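PDB 2B1X: naphthalene dioxygenase large subunit from Rhodococcus sp., which forms the large subunit of a Rieske-type, ring-hydroxylating oxygenase, carrying a [2Fe-2S] cluster in one domain and an iron(III) ion in the other. Local coordinates for residues L148-F156 with K174-D182; P300-L308 with A319-P328. All coordinates share one frame; numbering follows the deposited sequence.

Contact 1: residues L148-F156 with K174-D182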
loop_
_atom_site.group_PDB
_atom_site.type_symbol
_atom_site.label_atom_id
_atom_site.label_comp_id
_atom_site.label_asym_id
_atom_site.label_seq_id
_atom_site.Cartn_x
_atom_site.Cartn_y
_atom_site.Cartn_z
ATOM N N LEU A 148 -34.022 -11.195 1.624
ATOM C CA LEU A 148 -33.876 -10.750 0.240
ATOM C C LEU A 148 -35.226 -10.340 -0.314
ATOM O O LEU A 148 -36.215 -11.049 -0.129
ATOM C CB LEU A 148 -33.281 -11.861 -0.640
ATOM C CG LEU A 148 -32.926 -11.548 -2.114
ATOM C CD1 LEU A 148 -31.609 -10.801 -2.260
ATOM C CD2 LEU A 148 -32.869 -12.853 -2.955
ATOM N N ALA A 149 -35.270 -9.207 -1.005
ATOM C CA ALA A 149 -36.532 -8.707 -1.563
ATOM C C ALA A 149 -36.284 -7.732 -2.693
ATOM O O ALA A 149 -35.177 -7.240 -2.875
ATOM C CB ALA A 149 -37.421 -8.028 -0.471
ATOM N N SER A 150 -37.352 -7.448 -3.426
ATOM C CA SER A 150 -37.347 -6.571 -4.571
ATOM C C SER A 150 -38.417 -5.478 -4.416
ATOM O O SER A 150 -39.521 -5.744 -3.920
ATOM C CB SER A 150 -37.701 -7.402 -5.803
ATOM O OG SER A 150 -36.741 -7.192 -6.816
ATOM N N TYR A 151 -38.092 -4.260 -4.819
ATOM C CA TYR A 151 -39.121 -3.268 -5.057
ATOM C C TYR A 151 -38.940 -2.679 -6.442
ATOM O O TYR A 151 -37.921 -2.066 -6.745
ATOM C CB TYR A 151 -39.164 -2.176 -3.983
ATOM C CG TYR A 151 -40.340 -1.237 -4.202
ATOM C CD1 TYR A 151 -40.152 0.032 -4.764
ATOM C CD2 TYR A 151 -41.634 -1.636 -3.880
ATOM C CE1 TYR A 151 -41.239 0.878 -4.984
ATOM C CE2 TYR A 151 -42.716 -0.798 -4.087
ATOM C CZ TYR A 151 -42.512 0.460 -4.623
ATOM O OH TYR A 151 -43.591 1.276 -4.831
ATOM N N LYS A 152 -39.930 -2.905 -7.296
ATOM C CA LYS A 152 -39.915 -2.401 -8.673
ATOM C C LYS A 152 -38.595 -2.601 -9.427
ATOM O O LYS A 152 -38.073 -1.639 -10.021
ATOM C CB LYS A 152 -40.334 -0.918 -8.722
ATOM C CG LYS A 152 -41.672 -0.601 -8.042
ATOM C CD LYS A 152 -42.832 -0.722 -8.975
ATOM C CE LYS A 152 -44.149 -0.903 -8.222
ATOM N NZ LYS A 152 -44.881 0.352 -8.038
ATOM N N GLY A 153 -38.069 -3.826 -9.417
ATOM C CA GLY A 153 -36.811 -4.154 -10.097
ATOM C C GLY A 153 -35.512 -4.041 -9.283
ATOM O O GLY A 153 -34.492 -4.609 -9.659
ATOM N N LEU A 154 -35.575 -3.333 -8.164
ATOM C CA LEU A 154 -34.446 -3.123 -7.270
ATOM C C LEU A 154 -34.331 -4.256 -6.233
ATOM O O LEU A 154 -35.196 -4.413 -5.348
ATOM C CB LEU A 154 -34.613 -1.768 -6.557
ATOM C CG LEU A 154 -34.052 -0.456 -7.136
ATOM C CD1 LEU A 154 -34.317 -0.283 -8.590
ATOM C CD2 LEU A 154 -34.587 0.760 -6.351
ATOM N N ILE A 155 -33.261 -5.039 -6.345
ATOM C CA ILE A 155 -32.973 -6.116 -5.384
ATOM C C ILE A 155 -32.163 -5.613 -4.192
ATOM O O ILE A 155 -31.033 -5.141 -4.350
ATOM C CB ILE A 155 -32.243 -7.292 -6.077
ATOM C CG1 ILE A 155 -33.037 -7.726 -7.331
ATOM C CG2 ILE A 155 -32.029 -8.462 -5.070
ATOM C CD1 ILE A 155 -32.221 -8.563 -8.335
ATOM N N PHE A 156 -32.752 -5.728 -3.005
ATOM C CA PHE A 156 -32.075 -5.398 -1.754
ATOM C C PHE A 156 -31.876 -6.634 -0.896
ATOM O O PHE A 156 -32.678 -7.588 -0.966
ATOM C CB PHE A 156 -32.917 -4.446 -0.915
ATOM C CG PHE A 156 -33.049 -3.072 -1.472
ATOM C CD1 PHE A 156 -33.978 -2.804 -2.492
ATOM C CD2 PHE A 156 -32.351 -2.011 -0.892
ATOM C CE1 PHE A 156 -34.150 -1.517 -2.964
ATOM C CE2 PHE A 156 -32.512 -0.714 -1.363
ATOM C CZ PHE A 156 -33.415 -0.461 -2.416
ATOM N N LYS A 174 -41.713 4.864 -1.094
ATOM C CA LYS A 174 -42.230 4.135 -2.257
ATOM C C LYS A 174 -42.972 5.029 -3.258
ATOM O O LYS A 174 -42.829 4.852 -4.473
ATOM C CB LYS A 174 -43.092 2.935 -1.831
ATOM C CG LYS A 174 -42.262 1.870 -1.064
ATOM C CD LYS A 174 -42.968 0.505 -0.965
ATOM C CE LYS A 174 -44.293 0.566 -0.188
ATOM N NZ LYS A 174 -44.092 1.227 1.145
ATOM N N PHE A 175 -43.747 5.987 -2.749
ATOM C CA PHE A 175 -44.475 6.977 -3.562
ATOM C C PHE A 175 -43.569 7.706 -4.569
ATOM O O PHE A 175 -43.947 7.924 -5.715
ATOM C CB PHE A 175 -45.148 7.992 -2.629
ATOM C CG PHE A 175 -45.903 9.098 -3.341
ATOM C CD1 PHE A 175 -45.246 10.246 -3.774
ATOM C CD2 PHE A 175 -47.277 9.008 -3.534
ATOM C CE1 PHE A 175 -45.950 11.259 -4.416
ATOM C CE2 PHE A 175 -47.981 10.020 -4.161
ATOM C CZ PHE A 175 -47.319 11.146 -4.612
ATOM N N TYR A 176 -42.362 8.035 -4.131
ATOM C CA TYR A 176 -41.391 8.785 -4.927
ATOM C C TYR A 176 -40.539 7.866 -5.785
ATOM O O TYR A 176 -40.229 8.204 -6.912
ATOM C CB TYR A 176 -40.512 9.645 -4.003
ATOM C CG TYR A 176 -41.347 10.624 -3.222
ATOM C CD1 TYR A 176 -41.689 10.379 -1.886
ATOM C CD2 TYR A 176 -41.847 11.782 -3.831
ATOM C CE1 TYR A 176 -42.502 11.280 -1.162
ATOM C CE2 TYR A 176 -42.646 12.673 -3.128
ATOM C CZ TYR A 176 -42.971 12.434 -1.792
ATOM O OH TYR A 176 -43.806 13.332 -1.106
ATOM N N LEU A 177 -40.152 6.719 -5.253
ATOM C CA LEU A 177 -39.429 5.725 -6.059
ATOM C C LEU A 177 -40.229 5.348 -7.315
ATOM O O LEU A 177 -39.669 5.203 -8.400
ATOM C CB LEU A 177 -39.129 4.476 -5.246
ATOM C CG LEU A 177 -38.091 4.632 -4.109
ATOM C CD1 LEU A 177 -38.009 3.293 -3.348
ATOM C CD2 LEU A 177 -36.691 5.060 -4.606
ATOM N N ASP A 178 -41.538 5.211 -7.170
ATOM C CA ASP A 178 -42.407 4.917 -8.328
ATOM C C ASP A 178 -42.210 5.909 -9.472
ATOM O O ASP A 178 -42.208 5.542 -10.646
ATOM C CB ASP A 178 -43.888 4.983 -7.931
ATOM C CG ASP A 178 -44.309 3.844 -7.030
ATOM O OD1 ASP A 178 -43.503 2.887 -6.825
ATOM O OD2 ASP A 178 -45.445 3.850 -6.480
ATOM N N ILE A 179 -42.090 7.182 -9.112
ATOM C CA ILE A 179 -41.946 8.263 -10.078
ATOM C C ILE A 179 -40.694 8.088 -10.946
ATOM O O ILE A 179 -40.678 8.484 -12.096
ATOM C CB ILE A 179 -41.937 9.603 -9.337
ATOM C CG1 ILE A 179 -43.360 9.962 -8.872
ATOM C CG2 ILE A 179 -41.380 10.746 -10.231
ATOM C CD1 ILE A 179 -43.436 11.189 -7.966
ATOM N N VAL A 180 -39.665 7.475 -10.375
ATOM C CA VAL A 180 -38.408 7.224 -11.065
ATOM C C VAL A 180 -38.372 5.807 -11.675
ATOM O O VAL A 180 -37.855 5.621 -12.763
ATOM C CB VAL A 180 -37.223 7.480 -10.082
ATOM C CG1 VAL A 180 -36.029 6.618 -10.362
ATOM C CG2 VAL A 180 -36.847 8.978 -10.074
ATOM N N LEU A 181 -38.960 4.825 -11.004
ATOM C CA LEU A 181 -38.785 3.421 -11.413
ATOM C C LEU A 181 -39.916 2.822 -12.248
ATOM O O LEU A 181 -39.696 1.846 -12.972
ATOM C CB LEU A 181 -38.571 2.519 -10.196
ATOM C CG LEU A 181 -37.476 2.867 -9.178
ATOM C CD1 LEU A 181 -37.631 1.950 -7.999
ATOM C CD2 LEU A 181 -36.062 2.762 -9.760
ATOM N N ASP A 182 -41.120 3.378 -12.129
ATOM C CA ASP A 182 -42.305 2.702 -12.641
ATOM C C ASP A 182 -43.047 3.445 -13.754
ATOM O O ASP A 182 -44.263 3.299 -13.893
ATOM C CB ASP A 182 -43.279 2.406 -11.495
ATOM C CG ASP A 182 -44.195 1.234 -11.801
ATOM O OD1 ASP A 182 -43.773 0.301 -12.518
ATOM O OD2 ASP A 182 -45.364 1.180 -11.385
#
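One carboxylate oxygen, OD1 of Asp-178, is shared by a phenol and an ammonium group from consecutive residues of a hairpin turn. Tyr-151 OH donates to Asp-178 OD1 at 2.6 Å, arriving on the syn side with ring and carboxylate only 18° from coplanar. Lys-152 NZ reaches the same Asp-178 OD1 at 3.1 Å but descends from above the carboxylate plane, 60° out of it, so the two donors do not compete for one direction. The other oxygen, OD2, takes a hydrogen bond from Gln-284, and the carboxylate is thereby gripped at both ends.

With chi1 at -175°, CG of Tyr-151 points opposite the backbone N, which carries the ring toward the first half of helix 174-181. Aliphatic carbons cover it on opposite faces. CG of Lys-174 makes a CH-pi contact 4.1 Å from the centroid of the Tyr-151 ring, and CG of Lys-152 lies over the other face, offset toward the rim. Beyond the ring the Lys-174 chain bends away, its NZ bonding to the carbonyls of Gly-171 and Glu-167.

The turn is a type I' beta turn from Tyr-151 to Leu-154, joining strands 147-151 and 154-158 of a small antiparallel sheet. Its tip abuts the C-terminal turn of the helix, where Lys-152 NZ also makes a weak, long salt bridge of 3.5 Å to Asp-182 OD2; Asp-182 OD1 is paired with Arg-279. This network lies on the more solvent-exposed side, Lys-152 being exposed.

Deeper in, the contact turns apolar. Leu-154 crosses Leu-181 at about a right angle, CD2 of Leu-154 lying 3.7 Å from CD1 of Leu-181, and that same CD1 also touches CB of Lys-152. CD1 of Leu-177 approaches CD1 of the Tyr-151 ring obliquely at 4.2 Å.

Contact 2: residues P300-L308 with A319-P328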
loop_
_atom_site.group_PDB
_atom_site.type_symbol
_atom_site.label_atom_id
_atom_site.label_comp_id
_atom_site.label_asym_id
_atom_site.label_seq_id
_atom_site.Cartn_x
_atom_site.Cartn_y
_atom_site.Cartn_z
ATOM N N PRO A 300 -29.125 2.849 3.676
ATOM C CA PRO A 300 -28.004 3.779 3.913
ATOM C C PRO A 300 -27.313 4.388 2.685
ATOM O O PRO A 300 -27.036 5.603 2.732
ATOM C CB PRO A 300 -26.993 2.928 4.700
ATOM C CG PRO A 300 -27.316 1.467 4.274
ATOM C CD PRO A 300 -28.729 1.425 3.794
ATOM N N ASN A 301 -27.008 3.603 1.654
ATOM C CA ASN A 301 -25.920 4.005 0.736
ATOM C C ASN A 301 -26.278 3.843 -0.748
ATOM O O ASN A 301 -25.395 3.686 -1.582
ATOM C CB ASN A 301 -24.619 3.242 1.059
ATOM C CG ASN A 301 -24.705 1.749 0.695
ATOM O OD1 ASN A 301 -25.782 1.168 0.726
ATOM N ND2 ASN A 301 -23.580 1.146 0.324
ATOM N N LEU A 302 -27.573 3.878 -1.075
ATOM C CA LEU A 302 -28.016 3.907 -2.462
ATOM C C LEU A 302 -28.525 5.306 -2.763
ATOM O O LEU A 302 -29.454 5.774 -2.099
ATOM C CB LEU A 302 -29.152 2.889 -2.729
ATOM C CG LEU A 302 -29.912 3.108 -4.082
ATOM C CD1 LEU A 302 -28.972 2.785 -5.231
ATOM C CD2 LEU A 302 -31.183 2.296 -4.181
ATOM N N SER A 303 -27.937 5.973 -3.760
ATOM C CA SER A 303 -28.426 7.300 -4.139
ATOM C C SER A 303 -28.931 7.285 -5.586
ATOM O O SER A 303 -28.527 6.436 -6.382
ATOM C CB SER A 303 -27.353 8.390 -3.967
ATOM O OG SER A 303 -26.936 8.542 -2.602
ATOM N N ILE A 304 -29.838 8.218 -5.870
ATOM C CA ILE A 304 -30.515 8.335 -7.141
ATOM C C ILE A 304 -30.265 9.730 -7.661
ATOM O O ILE A 304 -30.379 10.711 -6.896
ATOM C CB ILE A 304 -32.031 8.103 -6.919
ATOM C CG1 ILE A 304 -32.250 6.650 -6.438
ATOM C CG2 ILE A 304 -32.839 8.424 -8.173
ATOM C CD1 ILE A 304 -33.679 6.316 -6.016
ATOM N N GLY A 305 -29.939 9.832 -8.944
ATOM C CA GLY A 305 -29.992 11.107 -9.642
ATOM C C GLY A 305 -30.779 11.013 -10.933
ATOM O O GLY A 305 -30.435 10.200 -11.789
ATOM N N ASN A 306 -31.847 11.798 -11.073
ATOM C CA ASN A 306 -32.625 11.804 -12.296
ATOM C C ASN A 306 -32.596 13.245 -12.746
ATOM O O ASN A 306 -33.327 14.101 -12.212
ATOM C CB ASN A 306 -34.062 11.314 -12.047
ATOM C CG ASN A 306 -34.825 10.913 -13.341
ATOM O OD1 ASN A 306 -35.937 10.426 -13.256
ATOM N ND2 ASN A 306 -34.236 11.130 -14.514
ATOM N N PHE A 307 -31.704 13.524 -13.690
ATOM C CA PHE A 307 -31.329 14.900 -14.018
ATOM C C PHE A 307 -31.502 15.187 -15.502
ATOM O O PHE A 307 -31.352 14.301 -16.346
ATOM C CB PHE A 307 -29.864 15.185 -13.673
ATOM C CG PHE A 307 -29.486 14.973 -12.227
ATOM C CD1 PHE A 307 -28.196 14.574 -11.914
ATOM C CD2 PHE A 307 -30.386 15.186 -11.178
ATOM C CE1 PHE A 307 -27.789 14.383 -10.555
ATOM C CE2 PHE A 307 -29.989 14.979 -9.835
ATOM C CZ PHE A 307 -28.685 14.586 -9.534
ATOM N N LEU A 308 -31.747 16.448 -15.814
ATOM C CA LEU A 308 -31.911 16.905 -17.211
ATOM C C LEU A 308 -30.663 17.723 -17.515
ATOM O O LEU A 308 -30.447 18.748 -16.882
ATOM C CB LEU A 308 -33.142 17.799 -17.281
ATOM C CG LEU A 308 -34.159 17.913 -18.417
ATOM C CD1 LEU A 308 -34.633 19.360 -18.493
ATOM C CD2 LEU A 308 -33.670 17.404 -19.771
ATOM N N ALA A 319 -32.767 14.003 -20.300
ATOM C CA ALA A 319 -32.936 13.371 -19.015
ATOM C C ALA A 319 -32.136 12.076 -18.918
ATOM O O ALA A 319 -32.025 11.302 -19.874
ATOM C CB ALA A 319 -34.423 13.090 -18.761
ATOM N N PHE A 320 -31.560 11.840 -17.748
ATOM C CA PHE A 320 -30.928 10.541 -17.508
ATOM C C PHE A 320 -31.199 10.141 -16.079
ATOM O O PHE A 320 -31.440 11.005 -15.228
ATOM C CB PHE A 320 -29.434 10.592 -17.811
ATOM C CG PHE A 320 -28.643 11.514 -16.891
ATOM C CD1 PHE A 320 -28.156 11.056 -15.649
ATOM C CD2 PHE A 320 -28.326 12.801 -17.295
ATOM C CE1 PHE A 320 -27.397 11.885 -14.835
ATOM C CE2 PHE A 320 -27.580 13.649 -16.476
ATOM C CZ PHE A 320 -27.108 13.182 -15.239
ATOM N N LEU A 321 -31.186 8.835 -15.835
ATOM C CA LEU A 321 -31.316 8.277 -14.504
ATOM C C LEU A 321 -30.044 7.521 -14.138
ATOM O O LEU A 321 -29.566 6.685 -14.917
ATOM C CB LEU A 321 -32.536 7.328 -14.435
ATOM C CG LEU A 321 -32.686 6.560 -13.106
ATOM C CD1 LEU A 321 -32.954 7.548 -11.944
ATOM C CD2 LEU A 321 -33.789 5.487 -13.207
ATOM N N THR A 322 -29.502 7.807 -12.958
ATOM C CA THR A 322 -28.428 7.015 -12.420
ATOM C C THR A 322 -28.752 6.604 -10.981
ATOM O O THR A 322 -29.301 7.402 -10.205
ATOM C CB THR A 322 -27.051 7.795 -12.485
ATOM O OG1 THR A 322 -26.086 7.126 -11.678
ATOM C CG2 THR A 322 -27.138 9.153 -11.809
ATOM N N LEU A 323 -28.437 5.350 -10.662
ATOM C CA LEU A 323 -28.436 4.841 -9.292
ATOM C C LEU A 323 -26.981 4.579 -8.950
ATOM O O LEU A 323 -26.219 4.137 -9.798
ATOM C CB LEU A 323 -29.196 3.510 -9.197
ATOM C CG LEU A 323 -30.696 3.371 -9.490
ATOM C CD1 LEU A 323 -31.348 2.230 -8.694
ATOM C CD2 LEU A 323 -31.535 4.684 -9.442
ATOM N N ARG A 324 -26.578 4.822 -7.719
ATOM C CA ARG A 324 -25.196 4.539 -7.361
ATOM C C ARG A 324 -25.117 4.031 -5.917
ATOM O O ARG A 324 -25.898 4.462 -5.068
ATOM C CB ARG A 324 -24.323 5.802 -7.551
ATOM C CG ARG A 324 -24.948 7.084 -6.957
ATOM C CD ARG A 324 -25.731 7.945 -7.984
ATOM N NE ARG A 324 -24.950 8.033 -9.214
ATOM C CZ ARG A 324 -23.858 8.780 -9.351
ATOM N NH1 ARG A 324 -23.467 9.588 -8.347
ATOM N NH2 ARG A 324 -23.182 8.735 -10.494
ATOM N N LEU A 325 -24.185 3.108 -5.677
ATOM C CA LEU A 325 -23.772 2.674 -4.360
ATOM C C LEU A 325 -22.529 3.395 -3.877
ATOM O O LEU A 325 -21.521 3.547 -4.606
ATOM C CB LEU A 325 -23.494 1.174 -4.356
ATOM C CG LEU A 325 -24.762 0.290 -4.425
ATOM C CD1 LEU A 325 -24.404 -1.125 -4.844
ATOM C CD2 LEU A 325 -25.513 0.319 -3.054
ATOM N N TRP A 326 -22.580 3.838 -2.631
ATOM C CA TRP A 326 -21.378 4.332 -1.996
ATOM C C TRP A 326 -20.937 3.152 -1.153
ATOM O O TRP A 326 -21.347 3.011 -0.005
ATOM C CB TRP A 326 -21.655 5.591 -1.153
ATOM C CG TRP A 326 -22.498 6.581 -1.837
ATOM C CD1 TRP A 326 -23.819 6.920 -1.541
ATOM C CD2 TRP A 326 -22.124 7.374 -2.970
ATOM N NE1 TRP A 326 -24.249 7.883 -2.421
ATOM C CE2 TRP A 326 -23.226 8.196 -3.290
ATOM C CE3 TRP A 326 -20.939 7.496 -3.737
ATOM C CZ2 TRP A 326 -23.209 9.102 -4.356
ATOM C CZ3 TRP A 326 -20.925 8.428 -4.803
ATOM C CH2 TRP A 326 -22.076 9.214 -5.096
ATOM N N HIS A 327 -20.135 2.276 -1.750
ATOM C CA HIS A 327 -19.780 1.038 -1.054
ATOM C C HIS A 327 -18.672 1.226 0.008
ATOM O O HIS A 327 -17.579 1.649 -0.319
ATOM C CB HIS A 327 -19.408 -0.082 -2.039
ATOM C CG HIS A 327 -19.209 -1.382 -1.359
ATOM N ND1 HIS A 327 -17.977 -2.006 -1.302
ATOM C CD2 HIS A 327 -20.058 -2.133 -0.621
ATOM C CE1 HIS A 327 -18.090 -3.115 -0.593
ATOM N NE2 HIS A 327 -19.333 -3.199 -0.147
ATOM N N PRO A 328 -18.937 0.894 1.272
ATOM C CA PRO A 328 -17.934 1.104 2.330
ATOM C C PRO A 328 -16.719 0.140 2.321
ATOM O O PRO A 328 -16.854 -1.109 2.466
ATOM C CB PRO A 328 -18.741 0.899 3.627
ATOM C CG PRO A 328 -19.782 -0.099 3.252
ATOM C CD PRO A 328 -20.190 0.300 1.803
#
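Trp-326 and Ser-303 meet where two antiparallel strands run side by side: the indole NE1 donates to Ser-303 OG at 2.8 Å, with the hydroxyl oxygen close to the ring plane. The backbone ladder beneath has hydrogen-bonded pairs Ser-303 with Arg-324, Gly-305 with Thr-322 and Phe-307 with Phe-320, each joined by two N-H to O bonds.

Two asparagine side-chain amides add bonds to backbone carbonyls of the opposite strand. Asn-301 ND2 donates to Trp-326 O at 2.9 Å, from well above the carbonyl plane although the acceptor lies in the amide plane, while Asn-301 O takes the N-H of Trp-326. Farther along, Asn-306 ND2 reaches Phe-320 O at 2.9 Å, a more bent bond (138° at the hydrogen). Phe-320 O also accepts the N-H of Phe-307.

On the face bearing Phe-307 and Phe-320, CG of Phe-320 sits between its backbone N and carbonyl carbon (chi1 65°), bringing the ring back over the neighbouring strand until CZ of Phe-320 lies 3.7 Å from CB of Phe-307. The Phe-307 ring in turn lies over CA of Gly-305. The opposite face is mostly aliphatic, with Asn-306 as its polar member: Ile-304 and Leu-323 lie alongside each other, pointing the same way, with CG1 of Ile-304 3.7 Å from CD2 of Leu-323.

A second shell fixes the polar groups. Ser-303 OG also bonds to Thr-297. Arg-324 NE donates to Thr-322 OG1 at 2.9 Å, its NH1 is salt-bridged to Glu-369, and its CG rests on one face of the Trp-326 indole. Phe-210 of helix 204-212 packs against Ser-303, Phe-307 and Arg-324, and the Phe-307 side chain comes within about 7 Å of the iron(III) ion. The hairpin 302-309/318-330 is central to the large antiparallel sheet of the catalytic domain, a Bet v 1-like fold with the mononuclear iron site beside it.

How the contacts relate
Contact 2 lies within the buried core, whereas contact 1 is only partly buried and joins the hairpin of a small sheet to helix 174-181. They share no strand or helix, yet they touch: Leu-177 packs on Ile-304, Val-180 on Leu-321, and Leu-154 on Leu-323. The helix of contact 1 therefore lies against the largely aliphatic face of the sheet in contact 2, the one bearing Ile-304, Leu-321 and Leu-323 and turned away from Phe-307 and the iron. Their chemistry follows this placement. Charged side chains bridge the segments on the exposed side of contact 1, while a regular backbone ladder and apolar packing join those of contact 2.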